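Local coordinates for FdhC (Acinetobacter nosocomialis, PDB 5KTC), which transfers a 3-hydroxybutanoyl group from coenzyme A to the amino group of a nucleotide-linked 3-amino-3,6-dideoxygalactose, as a sugar N-acyltransferase of the GNAT superfamily, at residues A[22-27]-A[45-50]; A[83-88]-A[123-128]; A[114-119]-A[160-165]. All coordinates share one frame; numbering follows the deposited sequence. Where two conformers were deposited one is given.

Contact 1 (A[22-27]-A[45-50]); sequences EFICTL and KSQAEW. With FUH ([[(2~{R},3~{S},5~{R})-5-[5-methyl-2,4-bis(oxidanylidene)pyrimidin-1-yl]-3-oxidanyl-oxolan-2-yl]methoxy-oxidanyl-phosphoryl] [(2~{R},3~{R},4~{S},5~{R},6~{R})-6-methyl-3,5-bis(oxidanyl)-4-[[(3~{R})-3-oxidanylbutanoyl]amino]oxan-2-yl] hydrogen phosphate), chain C.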
loop_
_atom_site.group_PDB
_atom_site.type_symbol
_atom_site.label_atom_id
_atom_site.label_comp_id
_atom_site.label_asym_id
_atom_site.label_seq_id
_atom_site.Cartn_x
_atom_site.Cartn_y
_atom_site.Cartn_z
ATOM N N GLU A 22 -1.375 -16.338 -9.497
ATOM C CA GLU A 22 -0.379 -17.197 -8.916
ATOM C C GLU A 22 0.609 -16.459 -8.018
ATOM O O GLU A 22 0.965 -16.977 -6.970
ATOM C CB GLU A 22 0.401 -17.961 -9.972
ATOM C CG GLU A 22 1.581 -18.759 -9.431
ATOM C CD GLU A 22 2.215 -19.634 -10.503
ATOM O OE1 GLU A 22 2.721 -20.703 -10.119
ATOM O OE2 GLU A 22 2.193 -19.263 -11.714
ATOM N N PHE A 23 1.103 -15.297 -8.451
ATOM C CA PHE A 23 2.004 -14.541 -7.608
ATOM C C PHE A 23 1.352 -14.190 -6.244
ATOM O O PHE A 23 1.994 -14.263 -5.200
ATOM C CB PHE A 23 2.391 -13.248 -8.317
ATOM C CG PHE A 23 3.218 -12.342 -7.440
ATOM C CD1 PHE A 23 4.487 -12.745 -7.051
ATOM C CD2 PHE A 23 2.672 -11.197 -6.885
ATOM C CE1 PHE A 23 5.235 -11.973 -6.204
ATOM C CE2 PHE A 23 3.397 -10.447 -6.004
ATOM C CZ PHE A 23 4.675 -10.810 -5.683
ATOM N N ILE A 24 0.091 -13.799 -6.321
ATOM C CA ILE A 24 -0.696 -13.413 -5.159
ATOM C C ILE A 24 -0.925 -14.614 -4.250
ATOM O O ILE A 24 -0.673 -14.494 -3.051
ATOM C CB ILE A 24 -1.987 -12.694 -5.507
ATOM C CG1 ILE A 24 -1.667 -11.333 -6.141
ATOM C CG2 ILE A 24 -2.745 -12.381 -4.227
ATOM C CD1 ILE A 24 -2.856 -10.558 -6.639
ATOM N N CYS A 25 -1.389 -15.742 -4.806
ATOM C CA CYS A 25 -1.586 -16.949 -3.979
ATOM C C CYS A 25 -0.314 -17.284 -3.230
ATOM O O CYS A 25 -0.329 -17.521 -2.034
ATOM C CB CYS A 25 -1.961 -18.178 -4.822
ATOM S SG CYS A 25 -3.662 -18.140 -5.319
ATOM N N THR A 26 0.804 -17.288 -3.941
ATOM C CA THR A 26 2.064 -17.649 -3.346
ATOM C C THR A 26 2.488 -16.714 -2.263
ATOM O O THR A 26 2.922 -17.158 -1.234
ATOM C CB THR A 26 3.139 -17.799 -4.424
ATOM O OG1 THR A 26 2.760 -18.875 -5.286
ATOM C CG2 THR A 26 4.496 -18.106 -3.815
ATOM N N LEU A 27 2.347 -15.412 -2.498
ATOM C CA LEU A 27 2.732 -14.425 -1.521
ATOM C C LEU A 27 1.916 -14.572 -0.229
ATOM O O LEU A 27 2.491 -14.634 0.851
ATOM C CB LEU A 27 2.517 -13.026 -2.101
ATOM C CG LEU A 27 2.947 -11.808 -1.321
ATOM C CD1 LEU A 27 4.468 -11.758 -1.246
ATOM C CD2 LEU A 27 2.350 -10.553 -2.037
ATOM N N LYS A 45 -7.005 -20.654 -9.435
ATOM C CA LYS A 45 -8.301 -20.275 -10.068
ATOM C C LYS A 45 -9.243 -19.512 -9.156
ATOM O O LYS A 45 -9.987 -18.612 -9.594
ATOM C CB LYS A 45 -9.017 -21.520 -10.671
ATOM C CG LYS A 45 -8.438 -21.900 -12.011
ATOM C CD LYS A 45 -8.861 -23.276 -12.525
ATOM C CE LYS A 45 -8.353 -23.457 -13.960
ATOM N NZ LYS A 45 -8.177 -24.881 -14.377
ATOM N N SER A 46 -9.253 -19.894 -7.891
ATOM C CA SER A 46 -10.036 -19.155 -6.912
ATOM C C SER A 46 -9.520 -17.743 -6.770
ATOM O O SER A 46 -10.296 -16.823 -6.706
ATOM C CB SER A 46 -10.056 -19.822 -5.534
ATOM O OG SER A 46 -10.617 -21.121 -5.690
ATOM N N GLN A 47 -8.205 -17.589 -6.741
ATOM C CA GLN A 47 -7.650 -16.235 -6.648
ATOM C C GLN A 47 -7.952 -15.418 -7.935
ATOM O O GLN A 47 -8.264 -14.247 -7.840
ATOM C CB GLN A 47 -6.180 -16.291 -6.325
ATOM C CG GLN A 47 -5.459 -14.952 -6.246
ATOM C CD GLN A 47 -5.935 -14.051 -5.163
ATOM O OE1 GLN A 47 -6.141 -14.469 -4.049
ATOM N NE2 GLN A 47 -6.052 -12.760 -5.469
ATOM N N ALA A 48 -7.873 -16.055 -9.104
ATOM C CA ALA A 48 -8.242 -15.412 -10.359
ATOM C C ALA A 48 -9.669 -14.937 -10.248
ATOM O O ALA A 48 -9.983 -13.783 -10.652
ATOM C CB ALA A 48 -8.116 -16.353 -11.547
ATOM N N GLU A 49 -10.547 -15.790 -9.682
ATOM C CA GLU A 49 -11.933 -15.361 -9.514
ATOM C C GLU A 49 -12.077 -14.125 -8.590
ATOM O O GLU A 49 -12.841 -13.229 -8.871
ATOM C CB GLU A 49 -12.888 -16.491 -9.035
ATOM C CG GLU A 49 -14.356 -15.987 -9.075
ATOM C CD GLU A 49 -15.392 -16.904 -8.439
ATOM O OE1 GLU A 49 -16.482 -16.354 -8.055
ATOM O OE2 GLU A 49 -15.120 -18.139 -8.337
ATOM N N TRP A 50 -11.391 -14.138 -7.455
ATOM C CA TRP A 50 -11.331 -12.985 -6.538
ATOM C C TRP A 50 -10.932 -11.724 -7.317
ATOM O O TRP A 50 -11.513 -10.650 -7.124
ATOM C CB TRP A 50 -10.335 -13.240 -5.373
ATOM C CG TRP A 50 -10.514 -12.295 -4.193
ATOM C CD1 TRP A 50 -11.205 -12.533 -2.997
ATOM C CD2 TRP A 50 -10.037 -10.961 -4.093
ATOM N NE1 TRP A 50 -11.166 -11.412 -2.187
ATOM C CE2 TRP A 50 -10.480 -10.433 -2.842
ATOM C CE3 TRP A 50 -9.287 -10.128 -4.945
ATOM C CZ2 TRP A 50 -10.193 -9.124 -2.439
ATOM C CZ3 TRP A 50 -9.015 -8.805 -4.516
ATOM C CH2 TRP A 50 -9.458 -8.334 -3.285
HETATM O O1 FUH C . -2.411 -4.124 5.435
HETATM C C1 FUH C . -3.038 -3.564 6.327
HETATM C C2 FUH C . -2.825 -2.133 6.696
HETATM C C3 FUH C . -1.456 -1.636 6.311
HETATM O O2 FUH C . -0.500 -1.832 7.384
HETATM C C4 FUH C . -1.482 -0.152 6.043
HETATM N N1 FUH C . -4.036 -4.214 7.048
HETATM C C5 FUH C . -4.573 -5.493 6.571
HETATM C C6 FUH C . -4.698 -6.512 7.719
HETATM O O3 FUH C . -5.474 -5.942 8.684
HETATM C C7 FUH C . -5.428 -7.778 7.333
HETATM C C8 FUH C . -5.822 -8.683 8.524
HETATM O O4 FUH C . -6.650 -7.463 6.643
HETATM C C9 FUH C . -5.937 -5.263 5.945
HETATM O O5 FUH C . -5.852 -4.486 4.742
HETATM C C10 FUH C . -6.524 -6.554 5.536
HETATM O O6 FUH C . -5.672 -7.110 4.546
HETATM P P1 FUH C . -6.108 -8.328 3.659
HETATM O O7 FUH C . -5.923 -9.630 4.347
HETATM O O8 FUH C . -5.204 -8.218 2.431
HETATM O O9 FUH C . -7.543 -8.089 3.015
HETATM P P2 FUH C . -9.021 -8.333 3.576
HETATM O O10 FUH C . -9.779 -7.069 3.362
HETATM O O11 FUH C . -8.876 -8.737 5.037
HETATM O O12 FUH C . -9.462 -9.486 2.605
HETATM C C11 FUH C . -10.852 -9.715 2.355
HETATM C C12 FUH C . -11.032 -11.174 2.020
HETATM C C13 FUH C . -10.291 -12.130 2.979
HETATM O O13 FUH C . -11.017 -13.355 3.183
HETATM C C14 FUH C . -9.020 -12.520 2.237
HETATM C C15 FUH C . -9.490 -12.462 0.804
HETATM O O14 FUH C . -10.513 -11.439 0.712
HETATM N N2 FUH C . -8.497 -12.023 -0.202
HETATM C C16 FUH C . -7.993 -10.758 -0.186
HETATM C C17 FUH C . -7.108 -10.344 -1.184
HETATM C C18 FUH C . -6.535 -8.944 -1.219
HETATM C C19 FUH C . -6.743 -11.309 -2.172
HETATM O O15 FUH C . -5.963 -10.951 -3.147
HETATM N N3 FUH C . -7.254 -12.547 -2.164
HETATM C C20 FUH C . -8.144 -12.868 -1.218
HETATM O O16 FUH C . -8.624 -14.099 -1.199
#
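Cys25 and Gln47 mark the closest approach of two helical segments, 22-27 and 45-50, with the CA of Cys25 6.7 Å from the CA of Gln47. The side chain of Cys25 and the CB and CG of Gln47 meet between the helices, and no hydrogen bond bridges them. SG of Cys25 presses on CB of Gln47 at 3.3 Å, a tight contact for sulfur and a methylene, and also touches CG. Next to it, Ile24 crosses Gln47 at about a right angle and rests its CG2 methyl 3.6 Å from NE2 of the amide.

Here apolar neighbours flank a polar group used in ligand recognition, consistent with their limiting its freedom. The Gln47 chain leaves its helix with CG anti to the backbone N (chi1 178°) and then bends at chi2, which delivers the carboxamide to the thymine of FUH. There it works with both ends: OE1 accepts from N3 of the base at 2.9 Å, with an almost straight 170° at the hydrogen, while NE2 donates to O15, also at 2.9 Å. Paired donor and acceptor read the matching edge of the base and fix the amide's rotation. Trp50, one turn further on, spreads one ring face beneath the base, with C19 over its centre, and its NE1 makes a weak hydrogen bond to the deoxyribose ring oxygen O14.

Ile24 also packs on Ile51 of helix 44-59 and on Ile67 and Tyr65 of strand 63-70, the latter itself hydrogen-bonded to FUH through its OH. Phe23 and Leu27 reach Pro76 and Thr79 of strand 75-86, and helix 21-28 thus rests on the sheet and against helix 44-59.

Contact 2 (A[83-88]-A[123-128]); sequences YDFHEN and LGFEQS. With FUH ([[(2~{R},3~{S},5~{R})-5-[5-methyl-2,4-bis(oxidanylidene)pyrimidin-1-yl]-3-oxidanyl-oxolan-2-yl]methoxy-oxidanyl-phosphoryl] [(2~{R},3~{R},4~{S},5~{R},6~{R})-6-methyl-3,5-bis(oxidanyl)-4-[[(3~{R})-3-oxidanylbutanoyl]amino]oxan-2-yl] hydrogen phosphate), chain C.
Phe85 and Phe125 form an edge-to-face aromatic pair at the end of strand 75-86, where strand 127-133 of the GNAT sheet begins, on the same strand segment that sends Tyr83 into the sugar-nucleotide pocket. Strand 75-86 and the entry to strand 127-133 are not sheet neighbours; strand 91-99 runs between them, and the two phenyl rings reach each other past it. Their backbones therefore stay well apart, with 8.9 Å between CA of Phe85 and CA of Phe125.

The edge belongs to Phe125. Its CZ comes down on one face of Phe85, nearest to CG at 3.5 Å and displaced toward the rim on that side, while CE1 leans against CB of Phe85. The ring centroids are 4.8 Å apart and the planes are inclined at 59°, a tilted T rather than an upright one. Phe125 follows directly on Gly124, which leaves helical geometry with positive phi just after helix 107-122, and the turn aims its ring toward Phe85.

Other side chains of the strand make polar contacts. Tyr83, two residues before Phe85, shares a 2.8 Å hydrogen bond between its OH and the sugar hydroxyl O5 of FUH. On the exposed side, His86 NE2 donates to Asp84 OD1 at 2.7 Å; the acceptor lies in the imidazole plane, but the nitrogen stands above the carboxylate plane.

Phe92 of the intervening strand meets both phenylalanines, and Lys90 makes a cation-pi contact with Phe125. Across the two segments themselves there is no hydrogen bond; the attraction is one of dispersion and apolar burial, with a weak electrostatic preference for edge against face. Through it the helix-to-strand turn is joined to a strand that is not its sheet neighbour.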
loop_
_atom_site.group_PDB
_atom_site.type_symbol
_atom_site.label_atom_id
_atom_site.label_comp_id
_atom_site.label_asym_id
_atom_site.label_seq_id
_atom_site.Cartn_x
_atom_site.Cartn_y
_atom_site.Cartn_z
ATOM N N TYR A 83 -9.138 0.636 -0.776
ATOM C CA TYR A 83 -10.466 -0.007 -0.762
ATOM C C TYR A 83 -11.375 0.685 0.293
ATOM O O TYR A 83 -10.931 1.503 1.133
ATOM C CB TYR A 83 -10.270 -1.554 -0.527
ATOM C CG TYR A 83 -9.762 -1.962 0.860
ATOM C CD1 TYR A 83 -8.447 -1.798 1.222
ATOM C CD2 TYR A 83 -10.637 -2.566 1.832
ATOM C CE1 TYR A 83 -7.996 -2.185 2.478
ATOM C CE2 TYR A 83 -10.185 -2.987 3.075
ATOM C CZ TYR A 83 -8.868 -2.775 3.428
ATOM O OH TYR A 83 -8.355 -3.203 4.637
ATOM N N ASP A 84 -12.673 0.374 0.217
ATOM C CA ASP A 84 -13.653 0.734 1.225
ATOM C C ASP A 84 -13.738 2.232 1.435
ATOM O O ASP A 84 -13.326 2.762 2.476
ATOM C CB ASP A 84 -13.319 0.016 2.540
ATOM C CG ASP A 84 -14.461 0.061 3.573
ATOM O OD1 ASP A 84 -15.598 0.416 3.198
ATOM O OD2 ASP A 84 -14.188 -0.336 4.737
ATOM N N PHE A 85 -14.215 2.889 0.382
ATOM C CA PHE A 85 -14.291 4.346 0.265
ATOM C C PHE A 85 -15.563 4.930 0.898
ATOM O O PHE A 85 -16.635 4.384 0.684
ATOM C CB PHE A 85 -14.299 4.695 -1.219
ATOM C CG PHE A 85 -13.067 4.209 -2.004
ATOM C CD1 PHE A 85 -11.904 3.799 -1.382
ATOM C CD2 PHE A 85 -13.089 4.225 -3.355
ATOM C CE1 PHE A 85 -10.784 3.411 -2.128
ATOM C CE2 PHE A 85 -11.997 3.846 -4.130
ATOM C CZ PHE A 85 -10.841 3.414 -3.510
ATOM N N HIS A 86 -15.458 6.026 1.631
ATOM C CA HIS A 86 -16.609 6.683 2.305
ATOM C C HIS A 86 -16.556 8.227 2.204
ATOM O O HIS A 86 -15.607 8.758 1.606
ATOM C CB HIS A 86 -16.696 6.239 3.780
ATOM C CG HIS A 86 -17.021 4.800 3.923
ATOM N ND1 HIS A 86 -18.303 4.349 4.101
ATOM C CD2 HIS A 86 -16.249 3.695 3.808
ATOM C CE1 HIS A 86 -18.303 3.026 4.161
ATOM N NE2 HIS A 86 -17.072 2.608 3.960
ATOM N N GLU A 87 -17.550 8.934 2.804
ATOM C CA GLU A 87 -17.714 10.408 2.677
ATOM C C GLU A 87 -17.897 11.209 3.982
ATOM O O GLU A 87 -18.156 10.655 5.085
ATOM C CB GLU A 87 -18.893 10.691 1.778
ATOM C CG GLU A 87 -18.992 9.740 0.603
ATOM C CD GLU A 87 -19.315 10.444 -0.671
ATOM O OE1 GLU A 87 -20.499 10.426 -1.073
ATOM O OE2 GLU A 87 -18.370 11.028 -1.258
ATOM N N ASN A 88 -17.689 12.521 3.872
ATOM C CA ASN A 88 -17.901 13.422 5.004
ATOM C C ASN A 88 -17.097 13.080 6.301
ATOM O O ASN A 88 -17.703 12.902 7.351
ATOM C CB ASN A 88 -19.403 13.473 5.310
ATOM C CG ASN A 88 -20.194 13.872 4.106
ATOM O OD1 ASN A 88 -20.282 15.046 3.789
ATOM N ND2 ASN A 88 -20.687 12.893 3.370
ATOM N N LEU A 123 -6.731 10.488 -6.448
ATOM C CA LEU A 123 -8.139 10.261 -6.229
ATOM C C LEU A 123 -8.860 11.285 -5.407
ATOM O O LEU A 123 -10.038 11.122 -5.180
ATOM C CB LEU A 123 -8.302 8.848 -5.600
ATOM C CG LEU A 123 -7.859 7.690 -6.455
ATOM C CD1 LEU A 123 -7.870 6.414 -5.641
ATOM C CD2 LEU A 123 -8.691 7.529 -7.687
ATOM N N GLY A 124 -8.208 12.320 -4.899
ATOM C CA GLY A 124 -8.937 13.353 -4.181
ATOM C C GLY A 124 -9.574 13.034 -2.844
ATOM O O GLY A 124 -10.518 13.683 -2.455
ATOM N N PHE A 125 -9.069 12.041 -2.094
ATOM C CA PHE A 125 -9.620 11.798 -0.733
ATOM C C PHE A 125 -9.082 12.808 0.242
ATOM O O PHE A 125 -8.068 13.456 -0.037
ATOM C CB PHE A 125 -9.280 10.374 -0.248
ATOM C CG PHE A 125 -10.054 9.317 -0.959
ATOM C CD1 PHE A 125 -11.298 8.960 -0.518
ATOM C CD2 PHE A 125 -9.554 8.690 -2.033
ATOM C CE1 PHE A 125 -12.044 8.004 -1.175
ATOM C CE2 PHE A 125 -10.254 7.695 -2.686
ATOM C CZ PHE A 125 -11.501 7.344 -2.246
ATOM N N GLU A 126 -9.705 12.881 1.405
ATOM C CA GLU A 126 -9.239 13.714 2.500
ATOM C C GLU A 126 -8.579 13.004 3.659
ATOM O O GLU A 126 -7.762 13.598 4.347
ATOM C CB GLU A 126 -10.400 14.566 3.039
ATOM C CG GLU A 126 -10.801 15.731 2.121
ATOM C CD GLU A 126 -9.668 16.723 1.819
ATOM O OE1 GLU A 126 -9.351 16.922 0.605
ATOM O OE2 GLU A 126 -9.087 17.300 2.788
ATOM N N GLN A 127 -8.971 11.754 3.903
ATOM C CA GLN A 127 -8.466 10.964 5.039
ATOM C C GLN A 127 -8.203 9.525 4.626
ATOM O O GLN A 127 -8.912 9.013 3.778
ATOM C CB GLN A 127 -9.571 10.792 6.098
ATOM C CG GLN A 127 -9.976 11.946 6.944
ATOM C CD GLN A 127 -10.400 11.435 8.356
ATOM O OE1 GLN A 127 -11.103 10.366 8.548
ATOM N NE2 GLN A 127 -9.929 12.170 9.361
ATOM N N SER A 128 -7.272 8.859 5.331
ATOM C CA SER A 128 -7.015 7.457 5.064
ATOM C C SER A 128 -7.269 6.746 6.374
ATOM O O SER A 128 -6.938 7.279 7.392
ATOM C CB SER A 128 -5.596 7.225 4.611
ATOM O OG SER A 128 -5.517 5.889 4.195
HETATM O O1 FUH C . -2.411 -4.124 5.435
HETATM C C1 FUH C . -3.038 -3.564 6.327
HETATM C C2 FUH C . -2.825 -2.133 6.696
HETATM C C3 FUH C . -1.456 -1.636 6.311
HETATM O O2 FUH C . -0.500 -1.832 7.384
HETATM C C4 FUH C . -1.482 -0.152 6.043
HETATM N N1 FUH C . -4.036 -4.214 7.048
HETATM C C5 FUH C . -4.573 -5.493 6.571
HETATM C C6 FUH C . -4.698 -6.512 7.719
HETATM O O3 FUH C . -5.474 -5.942 8.684
HETATM C C7 FUH C . -5.428 -7.778 7.333
HETATM C C8 FUH C . -5.822 -8.683 8.524
HETATM O O4 FUH C . -6.650 -7.463 6.643
HETATM C C9 FUH C . -5.937 -5.263 5.945
HETATM O O5 FUH C . -5.852 -4.486 4.742
HETATM C C10 FUH C . -6.524 -6.554 5.536
HETATM O O6 FUH C . -5.672 -7.110 4.546
HETATM P P1 FUH C . -6.108 -8.328 3.659
HETATM O O7 FUH C . -5.923 -9.630 4.347
HETATM O O8 FUH C . -5.204 -8.218 2.431
HETATM O O9 FUH C . -7.543 -8.089 3.015
HETATM P P2 FUH C . -9.021 -8.333 3.576
HETATM O O10 FUH C . -9.779 -7.069 3.362
HETATM O O11 FUH C . -8.876 -8.737 5.037
HETATM O O12 FUH C . -9.462 -9.486 2.605
HETATM C C11 FUH C . -10.852 -9.715 2.355
HETATM C C12 FUH C . -11.032 -11.174 2.020
HETATM C C13 FUH C . -10.291 -12.130 2.979
HETATM O O13 FUH C . -11.017 -13.355 3.183
HETATM C C14 FUH C . -9.020 -12.520 2.237
HETATM C C15 FUH C . -9.490 -12.462 0.804
HETATM O O14 FUH C . -10.513 -11.439 0.712
HETATM N N2 FUH C . -8.497 -12.023 -0.202
HETATM C C16 FUH C . -7.993 -10.758 -0.186
HETATM C C17 FUH C . -7.108 -10.344 -1.184
HETATM C C18 FUH C . -6.535 -8.944 -1.219
HETATM C C19 FUH C . -6.743 -11.309 -2.172
HETATM O O15 FUH C . -5.963 -10.951 -3.147
HETATM N N3 FUH C . -7.254 -12.547 -2.164
HETATM C C20 FUH C . -8.144 -12.868 -1.218
HETATM O O16 FUH C . -8.624 -14.099 -1.199
#

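Contact 3 (A[114-119]-A[160-165]); sequences LVYEAG and YIFPKS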
loop_
_atom_site.group_PDB
_atom_site.type_symbol
_atom_site.label_atom_id
_atom_site.label_comp_id
_atom_site.label_asym_id
_atom_site.label_seq_id
_atom_site.Cartn_x
_atom_site.Cartn_y
_atom_site.Cartn_z
ATOM N N LEU A 114 3.456 6.038 -2.133
ATOM C CA LEU A 114 2.790 6.029 -3.382
ATOM C C LEU A 114 1.334 5.773 -3.123
ATOM O O LEU A 114 0.478 6.306 -3.834
ATOM C CB LEU A 114 3.387 4.983 -4.299
ATOM C CG LEU A 114 4.780 5.298 -4.893
ATOM C CD1 LEU A 114 5.298 4.081 -5.660
ATOM C CD2 LEU A 114 4.761 6.554 -5.757
ATOM N N VAL A 115 1.033 4.959 -2.129
ATOM C CA VAL A 115 -0.416 4.819 -1.722
ATOM C C VAL A 115 -1.047 6.152 -1.424
ATOM O O VAL A 115 -2.172 6.430 -1.878
ATOM C CB VAL A 115 -0.627 3.870 -0.541
ATOM C CG1 VAL A 115 -2.014 4.068 0.117
ATOM C CG2 VAL A 115 -0.327 2.437 -0.964
ATOM N N TYR A 116 -0.364 6.947 -0.594
ATOM C CA TYR A 116 -0.907 8.239 -0.240
ATOM C C TYR A 116 -0.961 9.205 -1.436
ATOM O O TYR A 116 -1.884 10.005 -1.504
ATOM C CB TYR A 116 -0.111 8.840 0.948
ATOM C CG TYR A 116 -0.240 8.020 2.204
ATOM C CD1 TYR A 116 -1.509 7.604 2.673
ATOM C CD2 TYR A 116 0.848 7.689 2.988
ATOM C CE1 TYR A 116 -1.662 6.915 3.844
ATOM C CE2 TYR A 116 0.702 6.939 4.135
ATOM C CZ TYR A 116 -0.557 6.573 4.571
ATOM O OH TYR A 116 -0.757 5.824 5.702
ATOM N N GLU A 117 0.003 9.148 -2.344
ATOM C CA GLU A 117 -0.030 9.915 -3.624
ATOM C C GLU A 117 -1.348 9.526 -4.366
ATOM O O GLU A 117 -2.129 10.372 -4.816
ATOM C CB GLU A 117 1.275 9.611 -4.453
ATOM C CG GLU A 117 1.855 10.692 -5.389
ATOM C CD GLU A 117 3.115 10.264 -6.203
ATOM O OE1 GLU A 117 2.931 10.102 -7.429
ATOM O OE2 GLU A 117 4.276 10.099 -5.682
ATOM N N ALA A 118 -1.592 8.224 -4.466
ATOM C CA ALA A 118 -2.767 7.747 -5.208
ATOM C C ALA A 118 -4.048 8.219 -4.575
ATOM O O ALA A 118 -4.978 8.749 -5.252
ATOM C CB ALA A 118 -2.740 6.254 -5.318
ATOM N N GLY A 119 -4.131 8.049 -3.262
ATOM C CA GLY A 119 -5.356 8.336 -2.556
ATOM C C GLY A 119 -5.636 9.798 -2.436
ATOM O O GLY A 119 -6.712 10.220 -2.717
ATOM N N TYR A 160 -6.061 3.230 12.826
ATOM C CA TYR A 160 -5.350 4.461 12.568
ATOM C C TYR A 160 -6.078 5.287 11.539
ATOM O O TYR A 160 -6.793 4.752 10.706
ATOM C CB TYR A 160 -3.941 4.155 12.006
ATOM C CG TYR A 160 -3.019 3.471 12.969
ATOM C CD1 TYR A 160 -2.949 2.085 13.049
ATOM C CD2 TYR A 160 -2.191 4.219 13.786
ATOM C CE1 TYR A 160 -2.115 1.480 13.987
ATOM C CE2 TYR A 160 -1.319 3.615 14.663
ATOM C CZ TYR A 160 -1.296 2.241 14.755
ATOM O OH TYR A 160 -0.433 1.697 15.662
ATOM N N ILE A 161 -5.770 6.575 11.546
ATOM C CA ILE A 161 -6.049 7.429 10.408
ATOM C C ILE A 161 -4.781 8.218 10.013
ATOM O O ILE A 161 -3.885 8.489 10.812
ATOM C CB ILE A 161 -7.225 8.420 10.542
ATOM C CG1 ILE A 161 -6.856 9.604 11.347
ATOM C CG2 ILE A 161 -8.483 7.765 11.101
ATOM C CD1 ILE A 161 -6.438 9.286 12.723
ATOM N N PHE A 162 -4.746 8.606 8.749
ATOM C CA PHE A 162 -3.576 9.342 8.210
ATOM C C PHE A 162 -4.163 10.538 7.435
ATOM O O PHE A 162 -4.957 10.363 6.547
ATOM C CB PHE A 162 -2.684 8.405 7.381
ATOM C CG PHE A 162 -1.375 9.027 6.998
ATOM C CD1 PHE A 162 -1.290 9.885 5.930
ATOM C CD2 PHE A 162 -0.235 8.782 7.749
ATOM C CE1 PHE A 162 -0.118 10.545 5.628
ATOM C CE2 PHE A 162 0.939 9.442 7.439
ATOM C CZ PHE A 162 0.995 10.304 6.369
ATOM N N PRO A 163 -3.917 11.753 7.895
ATOM C CA PRO A 163 -4.593 12.892 7.269
ATOM C C PRO A 163 -3.837 13.382 6.031
ATOM O O PRO A 163 -2.604 13.269 5.990
ATOM C CB PRO A 163 -4.526 13.974 8.367
ATOM C CG PRO A 163 -3.295 13.671 9.061
ATOM C CD PRO A 163 -3.176 12.147 9.078
ATOM N N LYS A 164 -4.584 13.932 5.069
ATOM C CA LYS A 164 -4.025 14.518 3.833
ATOM C C LYS A 164 -2.946 15.559 4.174
ATOM O O LYS A 164 -1.973 15.651 3.508
ATOM C CB LYS A 164 -5.142 15.141 2.984
ATOM C CG LYS A 164 -4.673 15.751 1.693
ATOM C CD LYS A 164 -5.778 16.186 0.748
ATOM C CE LYS A 164 -5.171 16.468 -0.621
ATOM N NZ LYS A 164 -6.184 17.150 -1.483
ATOM N N SER A 165 -3.182 16.333 5.211
ATOM C CA SER A 165 -2.227 17.325 5.718
ATOM C C SER A 165 -0.846 16.755 6.059
ATOM O O SER A 165 0.185 17.381 5.799
ATOM C CB SER A 165 -2.808 18.065 6.923
ATOM O OG SER A 165 -2.850 17.236 8.052
#
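Tyr116 projects its CB from helix 107-122 toward strand 157-163, and CG, anti to the carbonyl carbon (chi1 -64°), carries the ring beneath Phe162. Three of the next ring atoms keep a similar spacing: CD1 stands 4.0 Å from CD1 of Phe162, CD2 lies about as far from its CE1, and CE2 spans the CD1 and CE1 atoms of the same ring at much the same separation. On the other flank the gap narrows, CE1 of Tyr116 lying 3.6 Å from CD1 of Phe162. At CZ it is smaller still, 3.5 Å from CG of Phe162.

The rings form an offset stack, with centroids 4.1 Å apart and planes only 12° from parallel. It is a worked case of how a GNAT fold attaches a helix to its sheet: helix 107-122 lies against strands, and the partner strand 157-163, set between 127-133 and 149-153, offers Phe162, its CG anti to the backbone N. Lys103 and Lys105, which bind coenzyme A, lie just ahead of this same helix.

The tip, OH, reaches the root of the Phe162 side chain, touching CB at 3.6 Å as well as CG. That buried hydroxyl is hydrogen-bonded to NE1 of Trp94, whose ring also meets the Tyr116 ring nearly at right angles. Around the stack, Ser128 and Phe130 of strand 127-133 touch Tyr116, and Tyr167 of helix 164-173 touches both rings.

Overall arrangement
Contacts 2 and 3 are joined, their centres 9 Å apart: helix 107-122 leads through the turn at 123-126 into strand 127-133, which pairs with strand 157-163 through a probable hydrogen bond from Phe162 N to Ser128 O. Contact 1 lies about 27 Å from either, between centres, and does not touch them. Contacts 1 and 3 are buried, contact 2 only partly. Chemistry follows place: contact 3 is a flat aromatic stack in the interior, contact 2 a tilted aromatic pair where strand 127-133 begins, and contact 1 a helix pair whose amide serves a ligand. Contact 1 meets the thymidine part of FUH, and Tyr83 of contact 2 the dideoxygalactose.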